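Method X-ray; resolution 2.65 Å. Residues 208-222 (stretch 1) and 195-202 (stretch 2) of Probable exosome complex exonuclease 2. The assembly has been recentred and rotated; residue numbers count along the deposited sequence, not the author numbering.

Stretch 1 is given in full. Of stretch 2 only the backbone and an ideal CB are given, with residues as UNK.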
# COMPACT_ATOMS: atom_id res chain seq x y z
N ASP A 208 -32.87 -7.93 15.17
CA ASP A 208 -31.75 -8.87 15.24
C ASP A 208 -31.87 -9.96 14.17
O ASP A 208 -32.31 -11.09 14.45
CB ASP A 208 -31.63 -9.42 16.66
CG ASP A 208 -30.57 -10.49 16.78
OD1 ASP A 208 -29.50 -10.32 16.19
OD2 ASP A 208 -30.82 -11.50 17.48
N PRO A 209 -31.51 -9.63 12.91
CA PRO A 209 -31.72 -10.55 11.79
C PRO A 209 -30.69 -11.66 11.70
O PRO A 209 -29.52 -11.46 12.00
CB PRO A 209 -31.61 -9.64 10.57
CG PRO A 209 -30.78 -8.51 11.00
CD PRO A 209 -31.06 -8.30 12.45
N SER A 210 -31.14 -12.83 11.28
CA SER A 210 -30.26 -13.98 11.06
C SER A 210 -29.61 -13.86 9.70
O SER A 210 -29.98 -12.98 8.92
CB SER A 210 -31.07 -15.26 11.13
OG SER A 210 -32.12 -15.21 10.19
N LEU A 211 -28.63 -14.71 9.42
CA LEU A 211 -27.97 -14.72 8.11
C LEU A 211 -29.01 -14.90 7.01
O LEU A 211 -28.97 -14.20 6.00
CB LEU A 211 -26.92 -15.83 8.04
CG LEU A 211 -26.00 -15.80 6.82
CD1 LEU A 211 -24.90 -14.76 7.00
CD2 LEU A 211 -25.40 -17.16 6.55
N GLU A 212 -29.94 -15.83 7.22
CA GLU A 212 -31.00 -16.12 6.27
C GLU A 212 -31.82 -14.86 5.96
O GLU A 212 -32.20 -14.63 4.81
CB GLU A 212 -31.90 -17.25 6.80
CG GLU A 212 -31.26 -18.65 6.78
CD GLU A 212 -30.10 -18.83 7.77
OE1 GLU A 212 -29.99 -18.05 8.75
OE2 GLU A 212 -29.28 -19.75 7.55
N GLU A 213 -32.06 -14.06 7.00
CA GLU A 213 -32.85 -12.84 6.88
C GLU A 213 -32.06 -11.69 6.25
O GLU A 213 -32.60 -10.94 5.44
CB GLU A 213 -33.41 -12.43 8.25
CG GLU A 213 -34.52 -13.36 8.73
CD GLU A 213 -34.77 -13.29 10.23
OE1 GLU A 213 -33.95 -12.71 10.97
OE2 GLU A 213 -35.81 -13.84 10.66
N GLU A 214 -30.78 -11.57 6.61
CA GLU A 214 -29.89 -10.56 6.01
C GLU A 214 -29.71 -10.75 4.50
O GLU A 214 -29.50 -9.78 3.77
CB GLU A 214 -28.54 -10.52 6.72
CG GLU A 214 -28.59 -9.89 8.10
CD GLU A 214 -27.27 -9.30 8.53
OE1 GLU A 214 -26.32 -10.06 8.78
OE2 GLU A 214 -27.17 -8.05 8.62
N ASP A 215 -29.80 -11.98 4.03
CA ASP A 215 -29.69 -12.28 2.60
C ASP A 215 -30.81 -11.66 1.78
O ASP A 215 -30.62 -11.36 0.60
CB ASP A 215 -29.72 -13.80 2.37
CG ASP A 215 -28.35 -14.38 2.14
OD1 ASP A 215 -27.37 -13.89 2.76
OD2 ASP A 215 -28.25 -15.35 1.35
N ILE A 216 -31.98 -11.47 2.40
CA ILE A 216 -33.19 -11.14 1.65
C ILE A 216 -33.87 -9.83 2.05
O ILE A 216 -34.86 -9.43 1.42
CB ILE A 216 -34.24 -12.27 1.76
CG1 ILE A 216 -34.74 -12.38 3.21
CG2 ILE A 216 -33.67 -13.58 1.23
CD1 ILE A 216 -36.21 -12.56 3.30
N LEU A 217 -33.35 -9.18 3.10
CA LEU A 217 -33.93 -7.94 3.60
C LEU A 217 -33.97 -6.88 2.50
O LEU A 217 -33.18 -6.93 1.56
CB LEU A 217 -33.16 -7.42 4.82
CG LEU A 217 -31.65 -7.12 4.77
CD1 LEU A 217 -31.31 -5.93 3.89
CD2 LEU A 217 -31.11 -6.91 6.16
N THR A 218 -34.93 -5.96 2.60
CA THR A 218 -35.01 -4.81 1.71
C THR A 218 -33.98 -3.76 2.19
O THR A 218 -33.22 -3.20 1.39
CB THR A 218 -36.44 -4.23 1.72
OG1 THR A 218 -37.33 -5.17 1.12
CG2 THR A 218 -36.52 -2.89 0.97
N ALA A 219 -33.98 -3.52 3.49
CA ALA A 219 -33.10 -2.56 4.12
C ALA A 219 -32.98 -2.91 5.59
O ALA A 219 -33.72 -3.76 6.11
CB ALA A 219 -33.66 -1.19 3.96
N ARG A 220 -32.05 -2.25 6.27
CA ARG A 220 -31.82 -2.46 7.69
C ARG A 220 -31.63 -1.12 8.35
O ARG A 220 -31.26 -0.16 7.69
CB ARG A 220 -30.57 -3.32 7.91
CG ARG A 220 -29.29 -2.65 7.38
CD ARG A 220 -28.04 -3.21 8.00
NE ARG A 220 -27.03 -3.25 6.98
CZ ARG A 220 -25.97 -2.49 6.73
NH1 ARG A 220 -25.32 -2.83 5.64
NH2 ARG A 220 -25.53 -1.47 7.47
N ILE A 221 -31.85 -1.06 9.66
CA ILE A 221 -31.55 0.15 10.44
C ILE A 221 -31.00 -0.20 11.83
O ILE A 221 -31.57 -1.00 12.56
CB ILE A 221 -32.77 1.12 10.51
CG1 ILE A 221 -32.41 2.37 11.32
CG2 ILE A 221 -34.00 0.43 11.07
CD1 ILE A 221 -33.32 3.55 11.11
N SER A 222 -29.85 0.38 12.16
CA SER A 222 -29.23 0.19 13.46
C SER A 222 -29.42 1.43 14.29
O SER A 222 -29.15 2.54 13.81
CB SER A 222 -27.74 -0.11 13.31
OG SER A 222 -27.55 -1.24 12.49
N UNK A 195 -26.90 -1.12 21.08
CA UNK A 195 -27.47 -0.98 19.76
C UNK A 195 -28.41 -2.11 19.36
O UNK A 195 -28.15 -3.30 19.60
CB UNK A 195 -26.34 -0.88 18.73
N UNK A 196 -29.50 -1.72 18.71
CA UNK A 196 -30.46 -2.64 18.12
C UNK A 196 -30.48 -2.45 16.61
O UNK A 196 -30.61 -1.33 16.12
CB UNK A 196 -31.85 -2.43 18.71
N UNK A 197 -30.35 -3.56 15.88
CA UNK A 197 -30.43 -3.55 14.42
C UNK A 197 -31.70 -4.26 13.99
O UNK A 197 -32.00 -5.36 14.45
CB UNK A 197 -29.20 -4.21 13.79
N UNK A 198 -32.44 -3.61 13.09
CA UNK A 198 -33.69 -4.14 12.55
C UNK A 198 -33.55 -4.38 11.05
O UNK A 198 -32.82 -3.66 10.38
CB UNK A 198 -34.85 -3.18 12.83
N UNK A 199 -34.28 -5.36 10.54
CA UNK A 199 -34.29 -5.63 9.12
C UNK A 199 -35.70 -5.51 8.56
O UNK A 199 -36.63 -6.12 9.08
CB UNK A 199 -33.72 -7.02 8.84
N UNK A 200 -35.85 -4.71 7.50
CA UNK A 200 -37.12 -4.62 6.79
C UNK A 200 -37.29 -5.80 5.84
O UNK A 200 -36.57 -5.94 4.85
CB UNK A 200 -37.21 -3.30 6.02
N UNK A 201 -38.25 -6.66 6.18
CA UNK A 201 -38.62 -7.78 5.34
C UNK A 201 -40.13 -7.69 5.17
O UNK A 201 -40.85 -7.48 6.15
CB UNK A 201 -38.18 -9.12 5.94
N UNK A 202 -40.59 -7.84 3.92
CA UNK A 202 -41.99 -7.67 3.59
C UNK A 202 -42.44 -6.31 4.07
O UNK A 202 -41.81 -5.30 3.75
CB UNK A 202 -42.85 -8.78 4.20

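Stretch 2 runs as a strand through 201 and lies antiparallel to strand 219-222, with an angle of 165° between the two N-to-C directions and a closest axial approach of 4.5 Å. Side chains therefore alternate between two faces: 197 and 199 share one with Arg220 and Ser222, while 198 and 200 share the other with Ala219 and Ile221.

At position 195 the ideal CB has no atom of stretch 1 within 5.5 Å and CA-to-CB points sideways, so the visible atoms barely constrain the choice; a long chain could still reach back. The residue is Met195, whose SD comes 3.8 Å from Ser222 CB. Position 196 is equally unconstrained by side-chain neighbours, and Cys196 stays clear of stretch 1 with its SG. Its backbone takes part, however: Cys196 O receives a CA-H...O contact from Ser222 CA at 3.4 Å.

Position 197 is more telling. It pairs with Ser222 as a non-hydrogen-bonded bridge, CA to CA 4.0 Å, and its ideal CB lies 3.6 Å from Ser222 OG and 4.7 Å from Pro209 CD. A small or branched side chain fits, and serine or threonine could use the hydroxyl; valine would fill similar space without a polar partner. The deposited Thr197 accepts a hydrogen bond at OG1 from Ser222 OG, 2.8 Å away, while its CG2 lies 4.4 Å from Pro209 CD. Its backbone O takes a further bond from Asp208 N at 2.8 Å, tying the start of stretch 1 to the strand.

Position 198 faces Ile221 in a hydrogen-bonded pair: its N donates to Ile221 O at 2.8 Å, and its O accepts from Ile221 N at 2.9 Å. An apolar side chain, aliphatic or aromatic, would suit the isoleucine neighbour. Phe198 sets its CB 4.0 Å from Ile221 CG2, and Ile221 O lies at the edge of the ring, near its plane.

The ideal CB at 199 is hemmed in, 3.7 Å from Leu217 CD2 and 3.8 Å from Pro209 CB. This apolar, crowded setting favours a small residue, alanine above all. Ala199 keeps precisely those two contacts, its methyl touching both side chains.

At 200, backbone N donates to Ala219 O at 2.7 Å and backbone O accepts from Thr218 N at 2.8 Å. The ideal CB is 4.5 Å from Thr218 CB, with no charge of stretch 1 close by, so many residues would serve, including long polar ones. Lys200 packs CG 4.1 Å from Thr218 CB, and its end leads away, NZ being hydrogen-bonded elsewhere in the structure.

Position 201 points sideways, with Ile216 CD1 4.8 Å and Leu217 CA 5.0 Å from the ideal CB; leucine, isoleucine or methionine could close these gaps. Ile201 does so with CG2 3.8 Å from Ile216 CD1, CG1 4.2 Å from Leu217 CB and CD1 3.8 Å from Glu213 CB.

Position 202 leaves the strand at phi 55° and psi -127°, a conformation favouring glycine, and Gly202 occupies it.

Stretch 2 (195-202) MCTFAKIG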
# COMPACT_ATOMS: atom_id res chain seq x y z
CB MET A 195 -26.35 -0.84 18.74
CG MET A 195 -26.79 -0.63 17.32
SD MET A 195 -25.40 -0.08 16.30
CE MET A 195 -25.24 1.62 16.88
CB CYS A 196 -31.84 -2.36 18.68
SG CYS A 196 -32.04 -2.79 20.40
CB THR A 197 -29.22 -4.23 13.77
OG1 THR A 197 -28.03 -3.49 14.09
CG2 THR A 197 -29.35 -4.25 12.26
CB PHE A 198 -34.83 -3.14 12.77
CG PHE A 198 -35.05 -2.80 14.21
CD1 PHE A 198 -36.06 -3.41 14.93
CD2 PHE A 198 -34.25 -1.85 14.84
CE1 PHE A 198 -36.26 -3.09 16.27
CE2 PHE A 198 -34.45 -1.53 16.18
CZ PHE A 198 -35.45 -2.14 16.90
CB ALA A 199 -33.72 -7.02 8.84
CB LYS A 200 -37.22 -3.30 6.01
CG LYS A 200 -38.48 -3.14 5.15
CD LYS A 200 -39.67 -2.64 5.94
CE LYS A 200 -40.89 -2.44 5.05
NZ LYS A 200 -40.78 -1.28 4.12
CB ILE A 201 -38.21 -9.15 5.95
CG1 ILE A 201 -36.69 -9.22 6.12
CG2 ILE A 201 -38.68 -10.29 5.06
CD1 ILE A 201 -36.21 -10.14 7.23
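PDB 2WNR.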